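Local coordinates for protein enolase from the environmental genome shotgun sequencing of the Sargasso Sea (PDB 2QGY) that is of unknown function but, as a magnesium-binding member of the enolase superfamily, probably catalyses a reaction that starts by abstracting a proton alpha to a carboxylate, at residues R97-S102 with K253-V258; I234-T238 with E262-A268. One frame throughout, in Å; residues are numbered along the deposited sequence.

How the contacts relate
From the N terminus, the chain first supplies 97-102, the start of helix 99-120 in the capping domain, then runs through the first barrel strands and helices as far as 234-238, the start of helix 234-243. After strand 248-250, residues 253-258 return to 97-102 and close contact 1, a loop of 150 intervening residues that ties the N-terminal domain to the barrel. The last turn of helix 257-265 and the residues after it, 262-268, close contact 2 on 234-238 across only 23 residues. The segments alternate, so the two loops cross and do not nest. The centres of the two contacts lie about 17 Å apart, at either end of helix 257-265, and both contacts touch the second subunit.

Contact 1. Residues R97-S102 with K253-V258; sequences RGLDFS and KQSGLV
Ser102 and Ser255 meet through their hydroxyls, the one direct hydrogen bond between the segments, with OG to OG at 2.9 Å; either may be the donor. Serine suits both places, being short enough for two backbones to come close and still form a hydrogen bond. Ser102 OG lies anti to its own carbonyl carbon (chi1 -67°), which also brings it 3.1 Å from Gly98 O, one turn back. A water extends this polar patch, 2.6 Å from Ser255 OG and weakly bonded by Gly98 N.

Van der Waals packing comes from Leu99, whose isobutyl end rests on polar backbone: CD1 and CD2 both lie 3.6 Å from Lys253 O, and CD2 is 3.9 Å from Ser255 OG. Arg97 runs its aliphatic part past Gly256, CD to CA 4.3 Å, and its guanidinium approaches Val258 CG2 obliquely. Gly98 and Gly256 are both N-caps with positive phi, which suits glycine.

Among the charged ends, Arg97 forms salt bridges with Asp230 and Glu232 of the second subunit, and Lys253 NZ, near the magnesium ion, hydrogen-bonds Asp94 O of the second subunit. The chemistry implies a small, partly hydrated serine junction between capping domain and barrel, with salt bridges directed outward to the dimer partner.

Contact 2. Residues I234-T238 with E262-A268; sequences ISLLT and ELISRNA
Ile234 lays its CG2 methyl over the guanidinium of Arg266, 3.5 Å above the plane and over its centre. With CG2 anti to the backbone N, the other branch (chi1 -55°) is left to carry CG1 to 4.0 Å from Leu263 CD2. A beta-branched side chain suits this place because it covers the flat cation and meets the leucine together.

Arg266 bends at chi2 and chi3 and so folds back toward Glu262, four residues earlier. NH2 meets OE2 at 2.9 Å in a salt bridge, in the guanidinium plane and on the anti lone pair of the carboxylate. At another edge NH1 gives a hydrogen bond to a water that in turn donates to Thr238 OG1. Thr238 OG1 itself bonds Ser235 O at 2.7 Å, while Thr238 CG2 packs 3.6 Å from Ala268 CB. Alanine is small enough for the backbones to close in here, just past the Schellman motif at Asn267, but Ala268 O is buried without a partner.

Arg266 NH1 also forms a salt bridge with Glu262 of the second subunit, and Ser235 OG hydrogen-bonds that same Glu262, consistent with a shared charge network across the dimer. Beneath, Leu237 CD1 meets Leu263 CD2 at 3.6 Å, and both leucines rest on Thr250 of strand 248-250, so neighbouring helices 234-243 and 257-265 join over the barrel wall.

Contact 1. Residues R97-S102 with K253-V258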
loop_
_atom_site.group_PDB
_atom_site.type_symbol
_atom_site.label_atom_id
_atom_site.label_comp_id
_atom_site.label_asym_id
_atom_site.label_seq_id
_atom_site.Cartn_x
_atom_site.Cartn_y
_atom_site.Cartn_z
ATOM N N ARG A 97 2.919 -3.466 3.235
ATOM C CA ARG A 97 2.050 -2.418 3.782
ATOM C C ARG A 97 0.991 -1.977 2.778
ATOM O O ARG A 97 0.314 -2.820 2.176
ATOM C CB ARG A 97 2.880 -1.240 4.305
ATOM C CG ARG A 97 3.765 -1.579 5.490
ATOM C CD ARG A 97 4.510 -0.333 6.023
ATOM N NE ARG A 97 5.537 0.136 5.091
ATOM C CZ ARG A 97 6.827 -0.228 5.129
ATOM N NH1 ARG A 97 7.675 0.242 4.222
ATOM N NH2 ARG A 97 7.282 -1.055 6.068
ATOM N N GLY A 98 0.834 -0.673 2.603
ATOM C CA GLY A 98 -0.046 -0.136 1.564
ATOM C C GLY A 98 -1.261 0.446 2.234
ATOM O O GLY A 98 -1.602 0.047 3.352
ATOM N N LEU A 99 -1.930 1.371 1.554
ATOM C CA LEU A 99 -3.017 2.140 2.165
ATOM C C LEU A 99 -4.201 1.284 2.562
ATOM O O LEU A 99 -4.747 1.473 3.649
ATOM C CB LEU A 99 -3.487 3.250 1.226
ATOM C CG LEU A 99 -2.636 4.506 1.130
ATOM C CD1 LEU A 99 -3.482 5.605 0.494
ATOM C CD2 LEU A 99 -2.112 4.984 2.536
ATOM N N ASP A 100 -4.606 0.353 1.682
ATOM C CA ASP A 100 -5.748 -0.517 1.943
ATOM C C ASP A 100 -5.524 -1.313 3.236
ATOM O O ASP A 100 -6.393 -1.338 4.115
ATOM C CB ASP A 100 -6.005 -1.446 0.745
ATOM C CG ASP A 100 -6.108 -0.673 -0.568
ATOM O OD1 ASP A 100 -7.256 -0.517 -1.047
ATOM O OD2 ASP A 100 -5.055 -0.192 -1.112
ATOM N N PHE A 101 -4.343 -1.921 3.390
ATOM C CA PHE A 101 -4.099 -2.725 4.577
ATOM C C PHE A 101 -4.058 -1.829 5.827
ATOM O O PHE A 101 -4.628 -2.175 6.870
ATOM C CB PHE A 101 -2.797 -3.521 4.422
ATOM C CG PHE A 101 -2.453 -4.357 5.607
ATOM C CD1 PHE A 101 -3.145 -5.565 5.861
ATOM C CD2 PHE A 101 -1.432 -3.982 6.459
ATOM C CE1 PHE A 101 -2.818 -6.346 6.965
ATOM C CE2 PHE A 101 -1.104 -4.777 7.550
ATOM C CZ PHE A 101 -1.800 -5.957 7.793
ATOM N N SER A 102 -3.374 -0.699 5.709
ATOM C CA SER A 102 -3.209 0.259 6.801
ATOM C C SER A 102 -4.569 0.827 7.200
ATOM O O SER A 102 -4.783 1.121 8.391
ATOM C CB SER A 102 -2.237 1.410 6.390
ATOM O OG SER A 102 -0.909 0.912 6.205
ATOM N N LYS A 253 -1.336 10.493 1.707
ATOM C CA LYS A 253 -1.460 9.305 0.842
ATOM C C LYS A 253 -0.433 8.216 1.194
ATOM O O LYS A 253 -0.291 7.242 0.451
ATOM C CB LYS A 253 -1.363 9.727 -0.639
ATOM C CG LYS A 253 -2.546 10.652 -1.007
ATOM C CD LYS A 253 -2.938 10.716 -2.462
ATOM C CE LYS A 253 -3.957 11.852 -2.611
ATOM N NZ LYS A 253 -4.645 11.904 -3.929
ATOM N N GLN A 254 0.271 8.391 2.307
ATOM C CA GLN A 254 1.294 7.431 2.717
ATOM C C GLN A 254 0.977 6.883 4.110
ATOM O O GLN A 254 0.153 7.455 4.851
ATOM C CB GLN A 254 2.689 8.057 2.658
ATOM C CG GLN A 254 3.243 8.175 1.228
ATOM C CD GLN A 254 2.709 9.400 0.496
ATOM O OE1 GLN A 254 2.548 10.460 1.103
ATOM N NE2 GLN A 254 2.438 9.263 -0.821
ATOM N N SER A 255 1.573 5.742 4.449
ATOM C CA SER A 255 1.354 5.142 5.763
ATOM C C SER A 255 2.622 4.458 6.204
ATOM O O SER A 255 3.540 4.243 5.401
ATOM C CB SER A 255 0.164 4.135 5.767
ATOM O OG SER A 255 0.377 3.091 4.809
ATOM N N GLY A 256 2.683 4.121 7.482
ATOM C CA GLY A 256 3.819 3.403 8.010
ATOM C C GLY A 256 4.850 4.339 8.612
ATOM O O GLY A 256 5.057 5.468 8.145
ATOM N N LEU A 257 5.550 3.857 9.624
ATOM C CA LEU A 257 6.537 4.708 10.294
ATOM C C LEU A 257 7.745 5.028 9.423
ATOM O O LEU A 257 8.282 6.116 9.495
ATOM C CB LEU A 257 7.021 4.044 11.568
ATOM C CG LEU A 257 6.022 3.941 12.714
ATOM C CD1 LEU A 257 6.589 3.040 13.804
ATOM C CD2 LEU A 257 5.702 5.337 13.259
ATOM N N VAL A 258 8.175 4.065 8.602
ATOM C CA VAL A 258 9.448 4.196 7.886
ATOM C C VAL A 258 9.449 5.384 6.929
ATOM O O VAL A 258 10.411 6.156 6.935
ATOM C CB VAL A 258 9.802 2.898 7.134
ATOM C CG1 VAL A 258 11.106 3.076 6.335
ATOM C CG2 VAL A 258 9.928 1.735 8.138
HETATM O O HOH W 1 1.775 2.168 2.771
#

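Contact 2. Residues I234-T238 with E262-A268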
loop_
_atom_site.group_PDB
_atom_site.type_symbol
_atom_site.label_atom_id
_atom_site.label_comp_id
_atom_site.label_asym_id
_atom_site.label_seq_id
_atom_site.Cartn_x
_atom_site.Cartn_y
_atom_site.Cartn_z
ATOM N N ILE A 234 10.605 12.289 -2.428
ATOM C CA ILE A 234 11.159 13.051 -1.320
ATOM C C ILE A 234 12.148 14.093 -1.865
ATOM O O ILE A 234 12.220 15.228 -1.349
ATOM C CB ILE A 234 11.773 12.125 -0.218
ATOM C CG1 ILE A 234 10.714 11.102 0.255
ATOM C CG2 ILE A 234 12.284 12.943 0.967
ATOM C CD1 ILE A 234 11.187 10.169 1.355
ATOM N N SER A 235 12.878 13.711 -2.908
ATOM C CA SER A 235 13.817 14.636 -3.557
ATOM C C SER A 235 13.120 15.930 -3.946
ATOM O O SER A 235 13.639 17.026 -3.667
ATOM C CB SER A 235 14.451 13.970 -4.782
ATOM O OG SER A 235 15.257 12.892 -4.348
ATOM N N LEU A 236 11.964 15.818 -4.597
ATOM C CA LEU A 236 11.196 16.993 -5.038
ATOM C C LEU A 236 10.590 17.751 -3.876
ATOM O O LEU A 236 10.526 18.984 -3.894
ATOM C CB LEU A 236 10.084 16.603 -6.008
ATOM C CG LEU A 236 10.342 16.802 -7.492
ATOM C CD1 LEU A 236 11.410 15.831 -7.985
ATOM C CD2 LEU A 236 9.035 16.646 -8.277
ATOM N N LEU A 237 10.149 17.024 -2.850
ATOM C CA LEU A 237 9.594 17.704 -1.668
ATOM C C LEU A 237 10.647 18.616 -1.053
ATOM O O LEU A 237 10.376 19.782 -0.693
ATOM C CB LEU A 237 9.126 16.701 -0.602
ATOM C CG LEU A 237 7.748 16.058 -0.672
ATOM C CD1 LEU A 237 7.720 14.900 0.344
ATOM C CD2 LEU A 237 6.671 17.079 -0.359
ATOM N N THR A 238 11.849 18.080 -0.890
ATOM C CA THR A 238 12.922 18.874 -0.310
ATOM C C THR A 238 13.201 20.075 -1.212
ATOM O O THR A 238 13.344 21.183 -0.731
ATOM C CB THR A 238 14.189 18.051 -0.031
ATOM O OG1 THR A 238 14.796 17.653 -1.276
ATOM C CG2 THR A 238 13.861 16.804 0.851
ATOM N N GLU A 262 11.872 8.719 7.173
ATOM C CA GLU A 262 12.675 9.237 6.054
ATOM C C GLU A 262 12.374 10.718 5.816
ATOM O O GLU A 262 13.309 11.487 5.583
ATOM C CB GLU A 262 12.428 8.433 4.778
ATOM C CG GLU A 262 13.214 8.922 3.512
ATOM C CD GLU A 262 14.716 8.683 3.582
ATOM O OE1 GLU A 262 15.147 7.889 4.431
ATOM O OE2 GLU A 262 15.464 9.297 2.774
ATOM N N LEU A 263 11.101 11.125 5.837
ATOM C CA LEU A 263 10.772 12.558 5.636
ATOM C C LEU A 263 11.432 13.395 6.727
ATOM O O LEU A 263 11.976 14.453 6.454
ATOM C CB LEU A 263 9.255 12.828 5.656
ATOM C CG LEU A 263 8.395 12.213 4.544
ATOM C CD1 LEU A 263 6.952 12.436 4.976
ATOM C CD2 LEU A 263 8.652 12.945 3.212
ATOM N N ILE A 264 11.404 12.903 7.964
ATOM C CA ILE A 264 12.077 13.639 9.052
ATOM C C ILE A 264 13.585 13.778 8.789
ATOM O O ILE A 264 14.152 14.874 8.960
ATOM C CB ILE A 264 11.826 12.986 10.429
ATOM C CG1 ILE A 264 10.369 13.123 10.859
ATOM C CG2 ILE A 264 12.667 13.663 11.546
ATOM C CD1 ILE A 264 10.020 12.230 12.102
ATOM N N SER A 265 14.203 12.668 8.376
ATOM C CA SER A 265 15.657 12.561 8.120
ATOM C C SER A 265 16.095 13.546 7.079
ATOM O O SER A 265 17.194 14.104 7.144
ATOM C CB SER A 265 16.008 11.172 7.565
ATOM O OG SER A 265 15.950 10.189 8.567
ATOM N N ARG A 266 15.226 13.722 6.088
ATOM C CA ARG A 266 15.523 14.515 4.919
ATOM C C ARG A 266 15.065 15.979 5.020
ATOM O O ARG A 266 15.186 16.724 4.045
ATOM C CB ARG A 266 14.867 13.860 3.695
ATOM C CG ARG A 266 15.417 12.444 3.334
ATOM C CD ARG A 266 16.640 12.500 2.412
ATOM N NE ARG A 266 16.267 12.960 1.084
ATOM C CZ ARG A 266 15.679 12.195 0.145
ATOM N NH1 ARG A 266 15.377 12.726 -1.027
ATOM N NH2 ARG A 266 15.408 10.903 0.358
ATOM N N ASN A 267 14.524 16.367 6.164
ATOM C CA ASN A 267 13.915 17.696 6.351
ATOM C C ASN A 267 12.990 18.025 5.186
ATOM O O ASN A 267 13.094 19.092 4.568
ATOM C CB ASN A 267 15.002 18.797 6.513
ATOM C CG ASN A 267 15.877 18.572 7.737
ATOM O OD1 ASN A 267 17.111 18.689 7.678
ATOM N ND2 ASN A 267 15.245 18.195 8.845
ATOM N N ALA A 268 12.073 17.102 4.881
ATOM C CA ALA A 268 11.332 17.209 3.637
ATOM C C ALA A 268 9.982 17.928 3.751
ATOM O O ALA A 268 9.333 18.210 2.737
ATOM C CB ALA A 268 11.157 15.814 2.993
HETATM O O HOH W 2 16.287 15.527 -1.091
#